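Local structure of luciferase-like monooxygenase (Streptomyces bottropensis, 7BIP) at residues A[228-234]-A[319-325]; A[172-177]-A[191-196]; A[140-146]-A[158-164]. The protein probably acts as a luciferase-like monooxygenase in the biosynthesis of the aromatic polyketide rishirilide. All blocks are in the same frame, centred on the assembly; numbering follows the deposited sequence.

Contact 1 of 3, residues A[228-234]-A[319-325]. With EDO (1,2-ethanediol), chain I.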
loop_
_atom_site.group_PDB
_atom_site.type_symbol
_atom_site.label_atom_id
_atom_site.label_comp_id
_atom_site.label_asym_id
_atom_site.label_seq_id
_atom_site.Cartn_x
_atom_site.Cartn_y
_atom_site.Cartn_z
ATOM N N ILE A 228 -14.629 -0.636 -20.195
ATOM C CA ILE A 228 -14.921 0.775 -20.408
ATOM C C ILE A 228 -15.463 1.329 -19.097
ATOM O O ILE A 228 -16.535 0.906 -18.641
ATOM C CB ILE A 228 -15.931 0.988 -21.545
ATOM C CG1 ILE A 228 -15.369 0.477 -22.878
ATOM C CG2 ILE A 228 -16.315 2.453 -21.665
ATOM C CD1 ILE A 228 -16.425 0.397 -23.963
ATOM N N HIS A 229 -14.723 2.261 -18.492
ATOM C CA HIS A 229 -15.065 2.842 -17.198
ATOM C C HIS A 229 -15.311 4.337 -17.336
ATOM O O HIS A 229 -14.602 5.023 -18.068
ATOM C CB HIS A 229 -13.934 2.644 -16.174
ATOM C CG HIS A 229 -13.901 1.285 -15.544
ATOM N ND1 HIS A 229 -13.731 1.099 -14.187
ATOM C CD2 HIS A 229 -13.976 0.047 -16.088
ATOM C CE1 HIS A 229 -13.723 -0.197 -13.923
ATOM N NE2 HIS A 229 -13.864 -0.855 -15.059
ATOM N N MET A 230 -16.309 4.849 -16.615
ATOM C CA MET A 230 -16.505 6.288 -16.478
ATOM C C MET A 230 -16.986 6.561 -15.063
ATOM O O MET A 230 -17.754 5.771 -14.513
ATOM C CB MET A 230 -17.535 6.843 -17.473
ATOM C CG MET A 230 -17.274 6.473 -18.930
ATOM S SD MET A 230 -18.471 7.272 -20.008
ATOM C CE MET A 230 -18.534 6.106 -21.368
ATOM N N SER A 231 -16.549 7.675 -14.480
ATOM C CA SER A 231 -16.977 8.068 -13.139
ATOM C C SER A 231 -17.977 9.212 -13.220
ATOM O O SER A 231 -17.838 10.110 -14.054
ATOM C CB SER A 231 -15.796 8.479 -12.258
ATOM O OG SER A 231 -15.031 7.345 -11.877
ATOM N N TYR A 232 -18.989 9.168 -12.349
ATOM C CA TYR A 232 -19.990 10.225 -12.251
ATOM C C TYR A 232 -20.197 10.575 -10.789
ATOM O O TYR A 232 -20.378 9.676 -9.967
ATOM C CB TYR A 232 -21.340 9.787 -12.820
ATOM C CG TYR A 232 -21.439 9.646 -14.321
ATOM C CD1 TYR A 232 -21.834 10.716 -15.117
ATOM C CD2 TYR A 232 -21.196 8.424 -14.932
ATOM C CE1 TYR A 232 -21.957 10.576 -16.494
ATOM C CE2 TYR A 232 -21.308 8.276 -16.301
ATOM C CZ TYR A 232 -21.696 9.351 -17.071
ATOM O OH TYR A 232 -21.800 9.196 -18.424
ATOM N N ASN A 233 -20.222 11.869 -10.469
ATOM C CA ASN A 233 -20.668 12.277 -9.142
ATOM C C ASN A 233 -22.103 11.812 -8.917
ATOM O O ASN A 233 -22.952 11.903 -9.809
ATOM C CB ASN A 233 -20.556 13.791 -8.981
ATOM C CG ASN A 233 -19.118 14.258 -8.959
ATOM O OD1 ASN A 233 -18.228 13.529 -8.519
ATOM N ND2 ASN A 233 -18.876 15.472 -9.444
ATOM N N CYS A 234 -22.368 11.266 -7.730
ATOM C CA CYS A 234 -23.658 10.624 -7.514
ATOM C C CYS A 234 -24.178 10.969 -6.130
ATOM O O CYS A 234 -23.467 10.793 -5.134
ATOM C CB CYS A 234 -23.538 9.101 -7.687
ATOM S SG CYS A 234 -25.081 8.245 -7.417
ATOM N N PHE A 319 -21.538 -0.273 -20.149
ATOM C CA PHE A 319 -20.179 -0.080 -19.641
ATOM C C PHE A 319 -20.242 -0.048 -18.114
ATOM O O PHE A 319 -21.284 -0.341 -17.515
ATOM C CB PHE A 319 -19.538 1.179 -20.247
ATOM C CG PHE A 319 -20.206 2.475 -19.841
ATOM C CD1 PHE A 319 -19.658 3.266 -18.841
ATOM C CD2 PHE A 319 -21.366 2.905 -20.467
ATOM C CE1 PHE A 319 -20.263 4.453 -18.462
ATOM C CE2 PHE A 319 -21.976 4.098 -20.092
ATOM C CZ PHE A 319 -21.418 4.874 -19.083
ATOM N N THR A 320 -19.112 0.269 -17.486
ATOM C CA THR A 320 -18.961 0.260 -16.035
ATOM C C THR A 320 -18.923 1.694 -15.515
ATOM O O THR A 320 -18.039 2.472 -15.895
ATOM C CB THR A 320 -17.693 -0.494 -15.644
ATOM O OG1 THR A 320 -17.784 -1.849 -16.114
ATOM C CG2 THR A 320 -17.514 -0.490 -14.136
ATOM N N ILE A 321 -19.877 2.041 -14.646
ATOM C CA ILE A 321 -19.937 3.368 -14.035
ATOM C C ILE A 321 -19.429 3.264 -12.605
ATOM O O ILE A 321 -19.818 2.344 -11.872
ATOM C CB ILE A 321 -21.369 3.931 -14.049
ATOM C CG1 ILE A 321 -21.734 4.453 -15.444
ATOM C CG2 ILE A 321 -21.516 5.049 -12.994
ATOM C CD1 ILE A 321 -23.185 4.931 -15.598
ATOM N N SER A 322 -18.574 4.205 -12.207
ATOM C CA SER A 322 -18.196 4.385 -10.809
ATOM C C SER A 322 -18.958 5.582 -10.263
ATOM O O SER A 322 -18.841 6.693 -10.799
ATOM C CB SER A 322 -16.689 4.599 -10.635
ATOM O OG SER A 322 -15.945 3.548 -11.215
ATOM N N LEU A 323 -19.727 5.356 -9.201
ATOM C CA LEU A 323 -20.532 6.407 -8.581
ATOM C C LEU A 323 -19.696 7.093 -7.507
ATOM O O LEU A 323 -19.361 6.483 -6.491
ATOM C CB LEU A 323 -21.806 5.806 -7.991
ATOM C CG LEU A 323 -22.622 4.941 -8.955
ATOM C CD1 LEU A 323 -23.561 4.046 -8.162
ATOM C CD2 LEU A 323 -23.402 5.821 -9.947
ATOM N N GLN A 324 -19.347 8.353 -7.738
ATOM C CA GLN A 324 -18.524 9.097 -6.790
ATOM C C GLN A 324 -19.420 9.645 -5.677
ATOM O O GLN A 324 -20.185 10.591 -5.903
ATOM C CB GLN A 324 -17.780 10.211 -7.523
ATOM C CG GLN A 324 -17.098 11.182 -6.591
ATOM C CD GLN A 324 -16.179 10.463 -5.645
ATOM O OE1 GLN A 324 -15.429 9.579 -6.054
ATOM N NE2 GLN A 324 -16.239 10.816 -4.374
ATOM N N VAL A 325 -19.325 9.078 -4.466
ATOM C CA VAL A 325 -20.357 9.276 -3.441
ATOM C C VAL A 325 -19.887 10.098 -2.248
ATOM O O VAL A 325 -20.689 10.337 -1.338
ATOM C CB VAL A 325 -20.936 7.933 -2.948
ATOM C CG1 VAL A 325 -21.711 7.218 -4.069
ATOM C CG2 VAL A 325 -19.837 7.026 -2.408
HETATM C C1 EDO I . -14.041 15.183 -9.265
HETATM O O1 EDO I . -14.373 14.887 -7.905
HETATM C C2 EDO I . -14.058 13.891 -10.072
HETATM O O2 EDO I . -15.398 13.607 -10.490
HETATM O O HOH W 1 -23.549 10.590 -2.234
#
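M230 lays its terminal methyl over the F319 ring, a CH-pi contact with CE 3.8 Å from the ring centroid, while SD stands obliquely to the same ring in a Met-aromatic contact. The M230 chain runs extended beyond CG and crosses the phenylalanine at about a right angle; F319 reaches it because CG sits between its own backbone N and carbonyl carbon (chi1 66°). A second CH-pi contact lies on the other side of the sheet, where T320 CG2 is 3.8 Å from the centroid of the H229 ring and centred over its face. Beside M230, the apolar packing continues with Y232 CE2 on I321 CD1 (3.9 Å) and C234 CB on L323 CB (3.7 Å).

Six backbone hydrogen bonds join the strands in parallel register, H229 level with T320 and N233 with Q324; T320 N to I228 O (2.9 Å) opens the series and C234 N to Q324 O (2.9 Å) ends it. Past them, one water donates to both C234 O and V325 O.

Polar side chains share the H229 and T320 face. H229 ND1 and S322 OG both hydrogen-bond K41 NZ, S322 OG also hydrogen-bonds H39 NE2, and S231 OG bonds N6. N233 OD1 lies 3.2 Å from Q324 CG and takes a weak bond from a 1,2-ethanediol.

Strand 192-195 flanks 228-234 and strand 2-6 flanks 320-324, completing a four-strand part of the TIM-type barrel; helices 202-218 and 302-316 pack on the M230 and Y232 face.

Contact 2 of 3, residues A[172-177]-A[191-196]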
loop_
_atom_site.group_PDB
_atom_site.type_symbol
_atom_site.label_atom_id
_atom_site.label_comp_id
_atom_site.label_asym_id
_atom_site.label_seq_id
_atom_site.Cartn_x
_atom_site.Cartn_y
_atom_site.Cartn_z
ATOM N N ILE A 172 -5.946 -4.235 -17.525
ATOM C CA ILE A 172 -5.293 -2.934 -17.637
ATOM C C ILE A 172 -6.253 -1.983 -18.343
ATOM O O ILE A 172 -6.741 -2.286 -19.436
ATOM C CB ILE A 172 -3.960 -3.032 -18.405
ATOM C CG1 ILE A 172 -2.922 -3.832 -17.610
ATOM C CG2 ILE A 172 -3.396 -1.634 -18.716
ATOM C CD1 ILE A 172 -1.631 -4.093 -18.409
ATOM N N LEU A 173 -6.529 -0.839 -17.718
ATOM C CA LEU A 173 -7.316 0.212 -18.348
ATOM C C LEU A 173 -6.491 1.487 -18.409
ATOM O O LEU A 173 -5.732 1.789 -17.485
ATOM C CB LEU A 173 -8.624 0.470 -17.588
ATOM C CG LEU A 173 -9.455 -0.795 -17.398
ATOM C CD1 LEU A 173 -9.240 -1.318 -15.989
ATOM C CD2 LEU A 173 -10.929 -0.518 -17.674
ATOM N N VAL A 174 -6.642 2.239 -19.495
ATOM C CA VAL A 174 -5.888 3.470 -19.707
ATOM C C VAL A 174 -6.868 4.631 -19.670
ATOM O O VAL A 174 -7.842 4.657 -20.432
ATOM C CB VAL A 174 -5.112 3.433 -21.032
ATOM C CG1 VAL A 174 -4.539 4.803 -21.342
ATOM C CG2 VAL A 174 -4.004 2.389 -20.936
ATOM N N ALA A 175 -6.616 5.584 -18.780
ATOM C CA ALA A 175 -7.515 6.717 -18.630
ATOM C C ALA A 175 -7.232 7.737 -19.718
ATOM O O ALA A 175 -6.076 8.090 -19.967
ATOM C CB ALA A 175 -7.359 7.359 -17.254
ATOM N N THR A 176 -8.284 8.197 -20.385
ATOM C CA THR A 176 -8.127 9.297 -21.325
ATOM C C THR A 176 -9.277 10.276 -21.140
ATOM O O THR A 176 -10.452 9.910 -21.263
ATOM C CB THR A 176 -8.016 8.798 -22.777
ATOM O OG1 THR A 176 -7.772 9.910 -23.649
ATOM C CG2 THR A 176 -9.252 8.025 -23.235
ATOM N N ALA A 177 -8.918 11.497 -20.741
ATOM C CA ALA A 177 -9.755 12.677 -20.885
ATOM C C ALA A 177 -9.273 13.572 -22.009
ATOM O O ALA A 177 -9.914 14.586 -22.300
ATOM C CB ALA A 177 -9.764 13.489 -19.586
ATOM N N HIS A 191 -5.960 -2.919 -24.253
ATOM C CA HIS A 191 -6.291 -2.371 -22.945
ATOM C C HIS A 191 -7.735 -1.885 -22.907
ATOM O O HIS A 191 -8.353 -1.588 -23.933
ATOM C CB HIS A 191 -5.359 -1.211 -22.584
ATOM C CG HIS A 191 -3.916 -1.591 -22.501
ATOM N ND1 HIS A 191 -3.498 -2.860 -22.163
ATOM C CD2 HIS A 191 -2.791 -0.862 -22.697
ATOM C CE1 HIS A 191 -2.176 -2.898 -22.155
ATOM N NE2 HIS A 191 -1.724 -1.696 -22.470
ATOM N N GLY A 192 -8.263 -1.790 -21.693
ATOM C CA GLY A 192 -9.501 -1.078 -21.469
ATOM C C GLY A 192 -9.270 0.419 -21.480
ATOM O O GLY A 192 -8.157 0.911 -21.645
ATOM N N VAL A 193 -10.351 1.168 -21.290
ATOM C CA VAL A 193 -10.279 2.621 -21.362
ATOM C C VAL A 193 -11.144 3.235 -20.263
ATOM O O VAL A 193 -12.164 2.671 -19.853
ATOM C CB VAL A 193 -10.672 3.112 -22.786
ATOM C CG1 VAL A 193 -12.179 3.006 -23.035
ATOM C CG2 VAL A 193 -10.160 4.507 -23.042
ATOM N N MET A 194 -10.698 4.378 -19.742
ATOM C CA MET A 194 -11.468 5.151 -18.774
ATOM C C MET A 194 -11.711 6.531 -19.367
ATOM O O MET A 194 -10.759 7.238 -19.701
ATOM C CB MET A 194 -10.741 5.238 -17.425
ATOM C CG MET A 194 -10.049 3.931 -17.026
ATOM S SD MET A 194 -9.194 4.041 -15.439
ATOM C CE MET A 194 -10.492 3.427 -14.379
ATOM N N LEU A 195 -12.981 6.897 -19.526
ATOM C CA LEU A 195 -13.367 8.154 -20.146
ATOM C C LEU A 195 -13.952 9.096 -19.100
ATOM O O LEU A 195 -14.293 8.691 -17.985
ATOM C CB LEU A 195 -14.376 7.917 -21.280
ATOM C CG LEU A 195 -13.982 6.901 -22.358
ATOM C CD1 LEU A 195 -14.969 6.946 -23.524
ATOM C CD2 LEU A 195 -12.577 7.162 -22.853
ATOM N N VAL A 196 -14.081 10.366 -19.483
ATOM C CA VAL A 196 -14.481 11.413 -18.540
ATOM C C VAL A 196 -15.686 12.166 -19.088
ATOM O O VAL A 196 -15.546 13.264 -19.652
ATOM C CB VAL A 196 -13.309 12.359 -18.238
ATOM C CG1 VAL A 196 -13.682 13.343 -17.129
ATOM C CG2 VAL A 196 -12.084 11.539 -17.828
HETATM O O HOH W 2 -12.928 11.082 -22.046
#
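Strands 172-175 and 192-195 run parallel, 34° between their directions and 4.1 Å apart at closest approach, joined by four backbone hydrogen bonds from G192 N to I172 O (2.8 Å) through T176 N to M194 O (2.7 Å). The two middle bonds, V174 N to G192 O and M194 N to V174 O, have donors well above the carbonyl planes.

At the start of the pair I172 lies alongside H191 and sets CG2 over the centre of the imidazole face, 3.7 Å from the ring centroid. V174 CG2 comes to the same ring obliquely, 3.9 Å from CD2 of H191. Farther on, T176 CG2 meets V193 CG2 and presses tightly on L195 CD2 at 3.5 Å; T176 holds this methyl between its backbone N and carbonyl carbon, with OG1 anti to the N (chi1 -176°) and hydrogen-bonded to S182 and T179 O.

On the other face, L173 CB packs on M194 CG (3.8 Å), and G192, with no side chain on this face, leaves room for L173 CD2, which a CB there would clash with. Beyond the strands a water donates to T176 O and accepts from V196 N, bridging chains that have begun to part.

Helix 180-188 connects the two strands, making this a beta-alpha-beta unit of the TIM-barrel fold found in luciferase-like monooxygenases. Helices 126-142 and 202-218 pack on its outer side, whereas M194 lies near K41, a calcium-site residue of this protein, though no ion is bound there in this chain.

Contact 3 of 3, residues A[140-146]-A[158-164]. With CA (calcium ion), chain C.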
loop_
_atom_site.group_PDB
_atom_site.type_symbol
_atom_site.label_atom_id
_atom_site.label_comp_id
_atom_site.label_asym_id
_atom_site.label_seq_id
_atom_site.Cartn_x
_atom_site.Cartn_y
_atom_site.Cartn_z
ATOM N N LEU A 140 6.544 -6.853 -16.622
ATOM C CA LEU A 140 6.931 -7.438 -15.339
ATOM C C LEU A 140 5.896 -8.439 -14.846
ATOM O O LEU A 140 6.251 -9.427 -14.190
ATOM C CB LEU A 140 7.154 -6.333 -14.304
ATOM C CG LEU A 140 8.460 -5.549 -14.541
ATOM C CD1 LEU A 140 8.435 -4.216 -13.803
ATOM C CD2 LEU A 140 9.669 -6.384 -14.117
ATOM N N TRP A 141 4.615 -8.219 -15.160
ATOM C CA TRP A 141 3.585 -9.175 -14.770
ATOM C C TRP A 141 3.545 -10.388 -15.692
ATOM O O TRP A 141 3.344 -11.517 -15.227
ATOM C CB TRP A 141 2.210 -8.517 -14.806
ATOM C CG TRP A 141 1.895 -7.518 -13.746
ATOM C CD1 TRP A 141 2.458 -7.395 -12.506
ATOM C CD2 TRP A 141 0.884 -6.516 -13.838
ATOM N NE1 TRP A 141 1.861 -6.352 -11.826
ATOM C CE2 TRP A 141 0.887 -5.804 -12.622
ATOM C CE3 TRP A 141 -0.014 -6.141 -14.842
ATOM C CZ2 TRP A 141 0.015 -4.747 -12.375
ATOM C CZ3 TRP A 141 -0.889 -5.088 -14.594
ATOM C CH2 TRP A 141 -0.863 -4.401 -13.377
ATOM N N ALA A 142 3.689 -10.170 -17.002
ATOM C CA ALA A 142 3.398 -11.203 -17.984
ATOM C C ALA A 142 4.583 -12.102 -18.288
ATOM O O ALA A 142 4.378 -13.221 -18.778
ATOM C CB ALA A 142 2.928 -10.567 -19.298
ATOM N N GLU A 143 5.803 -11.641 -18.022
ATOM C CA GLU A 143 7.011 -12.299 -18.504
ATOM C C GLU A 143 8.022 -12.472 -17.373
ATOM O O GLU A 143 7.893 -11.900 -16.288
ATOM C CB GLU A 143 7.676 -11.503 -19.646
ATOM C CG GLU A 143 6.755 -11.137 -20.810
ATOM C CD GLU A 143 6.296 -12.341 -21.607
ATOM O OE1 GLU A 143 5.206 -12.266 -22.216
ATOM O OE2 GLU A 143 7.022 -13.359 -21.628
ATOM N N GLU A 144 9.046 -13.269 -17.665
ATOM C CA GLU A 144 10.160 -13.525 -16.769
ATOM C C GLU A 144 11.453 -13.217 -17.510
ATOM O O GLU A 144 11.468 -13.122 -18.738
ATOM C CB GLU A 144 10.155 -14.974 -16.274
ATOM C CG GLU A 144 8.866 -15.357 -15.571
ATOM C CD GLU A 144 7.805 -15.926 -16.504
ATOM O OE1 GLU A 144 8.156 -16.515 -17.555
ATOM O OE2 GLU A 144 6.610 -15.789 -16.168
ATOM N N ASP A 145 12.545 -13.079 -16.754
ATOM C CA ASP A 145 13.838 -12.663 -17.322
ATOM C C ASP A 145 13.671 -11.382 -18.136
ATOM O O ASP A 145 14.211 -11.233 -19.237
ATOM C CB ASP A 145 14.462 -13.768 -18.186
ATOM C CG ASP A 145 15.307 -14.746 -17.387
ATOM O OD1 ASP A 145 15.705 -14.422 -16.250
ATOM O OD2 ASP A 145 15.585 -15.846 -17.915
ATOM N N VAL A 146 12.872 -10.459 -17.604
ATOM C CA VAL A 146 12.527 -9.255 -18.341
ATOM C C VAL A 146 13.749 -8.355 -18.455
ATOM O O VAL A 146 14.376 -8.000 -17.447
ATOM C CB VAL A 146 11.370 -8.521 -17.649
ATOM C CG1 VAL A 146 11.082 -7.176 -18.341
ATOM C CG2 VAL A 146 10.125 -9.405 -17.647
ATOM N N VAL A 158 15.268 -9.639 -14.900
ATOM C CA VAL A 158 14.704 -9.821 -13.568
ATOM C C VAL A 158 13.341 -10.479 -13.726
ATOM O O VAL A 158 12.716 -10.416 -14.784
ATOM C CB VAL A 158 14.556 -8.498 -12.779
ATOM C CG1 VAL A 158 15.924 -7.959 -12.369
ATOM C CG2 VAL A 158 13.741 -7.478 -13.589
ATOM N N THR A 159 12.878 -11.115 -12.652
ATOM C CA THR A 159 11.516 -11.630 -12.587
ATOM C C THR A 159 10.866 -11.086 -11.325
ATOM O O THR A 159 11.351 -11.333 -10.214
ATOM C CB THR A 159 11.476 -13.161 -12.597
ATOM O OG1 THR A 159 12.175 -13.656 -13.742
ATOM C CG2 THR A 159 10.025 -13.636 -12.646
ATOM N N MET A 160 9.790 -10.326 -11.500
ATOM C CA MET A 160 9.128 -9.656 -10.388
ATOM C C MET A 160 8.284 -10.634 -9.586
ATOM O O MET A 160 7.477 -11.381 -10.145
ATOM C CB MET A 160 8.250 -8.515 -10.909
ATOM C CG MET A 160 7.425 -7.805 -9.833
ATOM S SD MET A 160 8.418 -7.048 -8.509
ATOM C CE MET A 160 9.602 -6.125 -9.456
ATOM N N LEU A 161 8.474 -10.626 -8.275
ATOM C CA LEU A 161 7.635 -11.347 -7.339
ATOM C C LEU A 161 6.823 -10.351 -6.526
ATOM O O LEU A 161 7.194 -9.176 -6.417
ATOM C CB LEU A 161 8.484 -12.213 -6.394
ATOM C CG LEU A 161 9.242 -13.371 -7.049
ATOM C CD1 LEU A 161 10.142 -14.022 -6.002
ATOM C CD2 LEU A 161 8.295 -14.396 -7.659
ATOM N N PRO A 162 5.678 -10.765 -5.982
ATOM C CA PRO A 162 5.025 -12.041 -6.270
ATOM C C PRO A 162 4.469 -12.032 -7.689
ATOM O O PRO A 162 4.217 -10.961 -8.257
ATOM C CB PRO A 162 3.902 -12.097 -5.238
ATOM C CG PRO A 162 3.529 -10.613 -5.029
ATOM C CD PRO A 162 4.840 -9.872 -5.154
ATOM N N ARG A 163 4.318 -13.202 -8.290
ATOM C CA ARG A 163 3.564 -13.247 -9.528
ATOM C C ARG A 163 2.112 -12.893 -9.239
ATOM O O ARG A 163 1.627 -13.066 -8.123
ATOM C CB ARG A 163 3.673 -14.624 -10.170
ATOM C CG ARG A 163 5.118 -15.149 -10.239
ATOM C CD ARG A 163 6.055 -14.213 -11.000
ATOM N NE ARG A 163 5.836 -14.260 -12.444
ATOM C CZ ARG A 163 6.090 -13.250 -13.270
ATOM N NH1 ARG A 163 5.871 -13.371 -14.576
ATOM N NH2 ARG A 163 6.553 -12.109 -12.785
ATOM N N THR A 164 1.419 -12.371 -10.248
ATOM C CA THR A 164 0.032 -11.992 -10.008
ATOM C C THR A 164 -0.857 -13.226 -9.811
ATOM O O THR A 164 -0.509 -14.362 -10.163
ATOM C CB THR A 164 -0.507 -11.133 -11.157
ATOM O OG1 THR A 164 -0.430 -11.868 -12.384
ATOM C CG2 THR A 164 0.314 -9.848 -11.292
HETATM CA CA CA C . 5.936 -17.396 -17.935
HETATM O O HOH W 3 8.903 -10.171 -14.194
HETATM O O HOH W 4 3.009 -11.860 -12.500
HETATM O O HOH W 5 5.245 -15.682 -19.418
HETATM O O HOH W 6 14.945 -13.351 -14.237
HETATM O O HOH W 7 7.269 -18.369 -19.688
#
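R163 reaches across to the C-terminal end of helix 126-142, beside a G1 beta bulge in which D145 and V146 both face V158. Its NH2 donates to L140 O (3.0 Å), nearly in line with that carbonyl; NH1 makes weak bonds to E143 O and to E144 OE2 (3.0 Å), the latter part of a salt bridge with the carboxylate and guanidinium planes 75° apart. Bends at chi2 and chi3 curl the arginine back, and a bond from NH2 to M160 O (2.9 Å), lying in the guanidinium plane, fixes its rotation. T159 CG2 lies over one guanidinium face, toward its rim.

The bulge is fastened by V146 N to V158 O (2.8 Å) and its return bond, V158 N to V146 O, while D145 N donates an almost straight hydrogen bond to T159 OG1. Toward the helix, T164 CG2 sits over the five-membered ring of W141, whose NE1 bonds A89 O. One water links L140 O and E143 O with M160 N. Outside, F47 of the second subunit packs on V158 and M160.

E144 is bent at chi2 (90°) and binds a calcium ion through both carboxylate oxygens, OE1 at 2.4 Å and OE2 at 2.5 Å; one of the ion's waters also donates to A142 O.

Followed from the N terminus, the contacts come in series, none enclosing or crossing another. Contact 3 closes first, around the antiparallel hairpin of strands 146-149 and 154-158 that follows helix 126-142. Contact 2 then closes a short loop through helix 180-188, and contact 1 a much longer, largely helical one that brings strand 320-324 back to 228-236. Contacts 1 and 2 belong to one parallel sheet: H229 is probably hydrogen-bonded to V193 and L195, and their centres lie 12 Å apart. Contact 3 sits at the periphery, its centre about 24 Å from that of contact 2, yet W141 packs against I172, tying the helix end to the barrel wall.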